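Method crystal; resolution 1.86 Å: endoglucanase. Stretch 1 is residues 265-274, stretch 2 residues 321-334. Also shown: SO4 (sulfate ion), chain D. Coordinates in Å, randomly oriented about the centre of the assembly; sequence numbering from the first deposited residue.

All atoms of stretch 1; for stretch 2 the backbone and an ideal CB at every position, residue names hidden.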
# COMPACT_ATOMS: atom_id res chain seq x y z
N ILE A 265 -17.72 17.82 4.79
CA ILE A 265 -18.25 17.14 3.57
C ILE A 265 -18.73 15.77 3.95
O ILE A 265 -19.79 15.28 3.57
CB ILE A 265 -17.15 17.09 2.50
CG1 ILE A 265 -16.99 18.51 1.93
CG2 ILE A 265 -17.53 16.11 1.36
CD1 ILE A 265 -15.72 18.79 1.20
N ALA A 266 -17.93 15.08 4.82
CA ALA A 266 -18.38 13.73 5.23
C ALA A 266 -19.72 13.80 5.93
O ALA A 266 -20.61 12.94 5.81
CB ALA A 266 -17.32 13.09 6.14
N LYS A 267 -19.84 14.83 6.79
CA LYS A 267 -21.10 14.98 7.55
C LYS A 267 -22.29 15.20 6.62
O LYS A 267 -23.34 14.53 6.70
CB LYS A 267 -20.93 16.20 8.47
CG LYS A 267 -22.09 16.35 9.45
CD LYS A 267 -22.08 17.74 10.09
CE LYS A 267 -23.32 17.80 11.02
NZ LYS A 267 -23.29 19.03 11.86
N LYS A 268 -22.13 16.08 5.65
CA LYS A 268 -23.23 16.36 4.69
C LYS A 268 -23.59 15.14 3.88
O LYS A 268 -24.75 14.89 3.58
CB LYS A 268 -22.85 17.52 3.78
CG LYS A 268 -23.78 17.73 2.59
CD LYS A 268 -23.33 18.93 1.75
CE LYS A 268 -24.19 19.05 0.50
NZ LYS A 268 -23.50 19.76 -0.63
N HIS A 269 -22.60 14.32 3.50
CA HIS A 269 -22.85 13.12 2.73
C HIS A 269 -22.95 11.84 3.50
O HIS A 269 -22.92 10.78 2.88
CB HIS A 269 -21.78 13.02 1.60
CG HIS A 269 -21.99 14.17 0.66
ND1 HIS A 269 -22.89 14.05 -0.40
CD2 HIS A 269 -21.50 15.43 0.62
CE1 HIS A 269 -22.91 15.20 -1.06
NE2 HIS A 269 -22.10 16.04 -0.46
N ASN A 270 -23.14 11.86 4.82
CA ASN A 270 -23.32 10.70 5.66
C ASN A 270 -22.18 9.68 5.55
O ASN A 270 -22.38 8.47 5.43
CB ASN A 270 -24.70 10.08 5.32
CG ASN A 270 -25.80 11.13 5.50
OD1 ASN A 270 -26.00 11.67 6.59
ND2 ASN A 270 -26.53 11.49 4.45
N VAL A 271 -20.95 10.20 5.50
CA VAL A 271 -19.79 9.32 5.46
C VAL A 271 -19.35 9.14 6.95
O VAL A 271 -18.95 10.15 7.50
CB VAL A 271 -18.60 9.85 4.66
CG1 VAL A 271 -17.47 8.79 4.73
CG2 VAL A 271 -18.92 10.02 3.16
N SER A 272 -19.47 7.93 7.46
CA SER A 272 -19.08 7.66 8.85
C SER A 272 -17.57 7.73 8.96
O SER A 272 -16.88 7.13 8.10
CB SER A 272 -19.60 6.29 9.30
OG SER A 272 -21.04 6.36 9.36
N LEU A 273 -17.04 8.35 9.97
CA LEU A 273 -15.58 8.50 10.10
C LEU A 273 -15.12 8.10 11.49
O LEU A 273 -15.92 8.06 12.43
CB LEU A 273 -15.21 9.99 9.94
CG LEU A 273 -15.43 10.65 8.56
CD1 LEU A 273 -15.09 12.13 8.63
CD2 LEU A 273 -14.59 9.97 7.48
N GLN A 274 -13.82 7.83 11.59
CA GLN A 274 -13.23 7.54 12.91
C GLN A 274 -12.08 8.54 13.02
O GLN A 274 -11.85 9.26 12.03
CB GLN A 274 -12.69 6.10 12.95
CG GLN A 274 -13.80 5.07 12.91
CD GLN A 274 -13.34 3.65 12.99
OE1 GLN A 274 -13.30 3.10 14.09
NE2 GLN A 274 -13.01 2.98 11.86
N UNK A 321 -14.37 1.74 0.10
CA UNK A 321 -15.30 2.45 -0.78
C UNK A 321 -15.76 3.78 -0.20
O UNK A 321 -15.90 4.74 -0.95
CB UNK A 321 -16.52 1.57 -1.07
N UNK A 322 -16.10 3.80 1.11
CA UNK A 322 -16.54 5.06 1.71
C UNK A 322 -15.44 6.10 1.68
O UNK A 322 -15.72 7.27 1.45
CB UNK A 322 -17.00 4.83 3.15
N UNK A 323 -14.16 5.71 1.87
CA UNK A 323 -13.09 6.70 1.76
C UNK A 323 -13.06 7.25 0.34
O UNK A 323 -12.85 8.45 0.08
CB UNK A 323 -11.74 6.09 2.13
N UNK A 324 -13.12 6.33 -0.67
CA UNK A 324 -13.07 6.84 -2.05
C UNK A 324 -14.29 7.76 -2.34
O UNK A 324 -14.14 8.75 -3.04
CB UNK A 324 -13.04 5.67 -3.04
N UNK A 325 -15.45 7.41 -1.80
CA UNK A 325 -16.65 8.26 -2.00
C UNK A 325 -16.38 9.63 -1.41
O UNK A 325 -16.63 10.67 -2.03
CB UNK A 325 -17.89 7.64 -1.36
N UNK A 326 -15.86 9.68 -0.17
CA UNK A 326 -15.53 10.96 0.44
C UNK A 326 -14.52 11.73 -0.36
O UNK A 326 -14.66 12.96 -0.55
CB UNK A 326 -15.00 10.75 1.86
N UNK A 327 -13.43 11.09 -0.85
CA UNK A 327 -12.40 11.81 -1.60
C UNK A 327 -12.98 12.38 -2.92
O UNK A 327 -12.61 13.49 -3.32
CB UNK A 327 -11.22 10.88 -1.89
N UNK A 328 -13.84 11.61 -3.56
CA UNK A 328 -14.49 12.11 -4.80
C UNK A 328 -15.34 13.34 -4.41
O UNK A 328 -15.33 14.33 -5.16
CB UNK A 328 -15.35 11.03 -5.46
N UNK A 329 -16.04 13.34 -3.30
CA UNK A 329 -16.84 14.48 -2.84
C UNK A 329 -15.98 15.67 -2.48
O UNK A 329 -16.38 16.83 -2.69
CB UNK A 329 -17.69 14.08 -1.63
N UNK A 330 -14.76 15.44 -1.98
CA UNK A 330 -13.84 16.53 -1.67
C UNK A 330 -13.50 17.23 -2.97
O UNK A 330 -13.52 18.47 -3.09
CB UNK A 330 -12.58 16.02 -0.97
N UNK A 331 -13.23 16.45 -4.04
CA UNK A 331 -12.93 17.05 -5.32
C UNK A 331 -14.13 17.83 -5.86
O UNK A 331 -13.93 18.73 -6.70
CB UNK A 331 -12.50 15.97 -6.32
N UNK A 332 -15.34 17.53 -5.46
CA UNK A 332 -16.52 18.25 -5.94
C UNK A 332 -16.89 19.47 -5.11
O UNK A 332 -17.10 20.57 -5.64
CB UNK A 332 -17.72 17.30 -5.98
N UNK A 333 -16.81 19.36 -3.77
CA UNK A 333 -17.23 20.42 -2.88
C UNK A 333 -16.20 21.21 -2.13
O UNK A 333 -16.59 22.19 -1.48
CB UNK A 333 -18.18 19.81 -1.84
N UNK A 334 -14.94 20.77 -2.08
CA UNK A 334 -13.96 21.51 -1.33
C UNK A 334 -13.83 22.98 -1.78
O UNK A 334 -13.60 23.28 -2.93
CB UNK A 334 -12.61 20.81 -1.45
S SO4 D . -23.73 10.94 -2.19
O1 SO4 D . -24.84 9.92 -2.05
O2 SO4 D . -23.81 11.81 -0.98
O3 SO4 D . -22.43 10.23 -2.31
O4 SO4 D . -24.00 11.76 -3.42

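Positions 321 to 333 are helical, so the positions facing stretch 1 recur every three or four residues.

Position 321 has nothing of stretch 1 within 5.5 Å of its ideal CB. Many side chains would fit. It is Glu321.

Position 322 points toward stretch 1. Its ideal CB lies 4.3 Å from Val271 CG1, and the backbone of Ser272 is near. An aliphatic or a longer polar chain would suit. It is Glu322. Its OE2 takes a hydrogen bond from water 1, which in turn accepts one from Ser272 N.

Positions 323 and 324 do not meet stretch 1, which therefore sets no preference. They are Leu323 and Ala324.

Position 325 points toward stretch 1, its ideal CB 5.2 Å from Val271 CG2. Farther out lie the carbonyl of His269 and the sulfate, both acceptors. A long donor, Lys, Arg or Gln, would suit. It is Arg325. NH1 and NH2 both donate to His269 O, each at 3.1 Å, just where the chain leaves the helix. NH1 also donates to SO4 O3 at 2.8 Å. A salt bridge from NE to Glu322 OE1 (2.8 Å) helps hold the group in place.

Position 326 points sideways, its ideal CB 4.2 Å from Val271 CG2 and 5.4 Å from Ala266 CB. The surroundings are apolar, so Leu, Ile, Val or Met would suit. It is Leu326. Its CD1 packs on Ala266 CB at 3.9 Å, and its CD2 meets Leu273 CD2 at 3.9 Å.

Position 327 points away and 328 is out of reach. They are Leu327 and Ser328.

Position 329 points toward stretch 1, its ideal CB 3.6 Å from Ile265 CG2 and 4.6 Å from His269 CD2. A methyl and an imidazole favour an aliphatic chain. It is Leu329. Its CD2 sits over the His269 ring, 3.9 Å from the centroid, in a CH-pi contact.

Position 330 points sideways, 4.7 Å from Ile265 CD1 at its ideal CB. A small or medium apolar residue would suit. It is Val330, with CG2 4.3 Å from Ile265 CD1.

Positions 331 and 332 make no contact. They are Ala331 and Val332.

Position 333 points toward stretch 1, with Lys268 NZ 5.5 Å from its ideal CB and the His269 imidazole nearby. An acid is favoured. It is Glu333. OE2 forms a salt bridge with Lys268 NZ (3.0 Å) and accepts a hydrogen bond from His269 NE2 (2.6 Å).

Position 334 leaves helical angles, its ideal CB 4.6 Å from Ile265 CD1. An apolar residue would suit. It is Leu334.

Stretch 2, residues 321-334: EELARLLSLVAVEL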
# COMPACT_ATOMS: atom_id res chain seq x y z
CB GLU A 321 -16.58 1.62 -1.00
CG GLU A 321 -16.33 0.21 -1.42
CD GLU A 321 -17.61 -0.51 -1.84
OE1 GLU A 321 -18.52 -0.64 -0.99
OE2 GLU A 321 -17.63 -0.89 -3.02
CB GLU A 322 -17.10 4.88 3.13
CG GLU A 322 -18.46 4.15 3.10
CD GLU A 322 -19.56 5.05 2.53
OE1 GLU A 322 -19.81 5.02 1.32
OE2 GLU A 322 -20.15 5.86 3.27
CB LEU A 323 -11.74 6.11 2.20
CG LEU A 323 -10.56 7.07 2.11
CD1 LEU A 323 -10.92 8.45 2.69
CD2 LEU A 323 -9.30 6.57 2.81
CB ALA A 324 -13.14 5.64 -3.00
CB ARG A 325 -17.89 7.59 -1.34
CG ARG A 325 -19.20 8.37 -1.61
CD ARG A 325 -20.42 7.53 -1.28
NE ARG A 325 -20.70 7.41 0.16
CZ ARG A 325 -21.41 8.30 0.85
NH1 ARG A 325 -21.94 9.39 0.27
NH2 ARG A 325 -21.61 8.10 2.14
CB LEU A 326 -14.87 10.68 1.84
CG LEU A 326 -14.39 11.94 2.57
CD1 LEU A 326 -15.55 12.95 2.72
CD2 LEU A 326 -13.85 11.57 3.97
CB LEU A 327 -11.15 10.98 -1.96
CG LEU A 327 -10.32 10.45 -0.78
CD1 LEU A 327 -9.06 9.72 -1.30
CD2 LEU A 327 -9.91 11.58 0.13
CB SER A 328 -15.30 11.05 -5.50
OG SER A 328 -16.51 10.64 -4.82
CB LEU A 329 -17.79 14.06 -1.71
CG LEU A 329 -18.88 13.10 -2.17
CD1 LEU A 329 -19.54 12.37 -1.00
CD2 LEU A 329 -19.94 13.85 -2.99
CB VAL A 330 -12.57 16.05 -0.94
CG1 VAL A 330 -11.49 17.10 -0.88
CG2 VAL A 330 -12.94 15.61 0.49
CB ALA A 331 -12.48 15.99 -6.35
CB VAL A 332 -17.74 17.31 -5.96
CG1 VAL A 332 -19.03 18.05 -6.38
CG2 VAL A 332 -17.52 16.13 -6.89
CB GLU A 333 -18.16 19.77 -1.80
CG GLU A 333 -19.40 19.19 -2.50
CD GLU A 333 -20.37 18.59 -1.52
OE1 GLU A 333 -20.09 18.62 -0.30
OE2 GLU A 333 -21.40 18.01 -1.93
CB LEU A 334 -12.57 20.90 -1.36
CG LEU A 334 -11.47 21.58 -0.55
CD1 LEU A 334 -11.79 21.53 0.95
CD2 LEU A 334 -10.12 20.88 -0.79
O HOH W 1 -20.19 5.66 5.80
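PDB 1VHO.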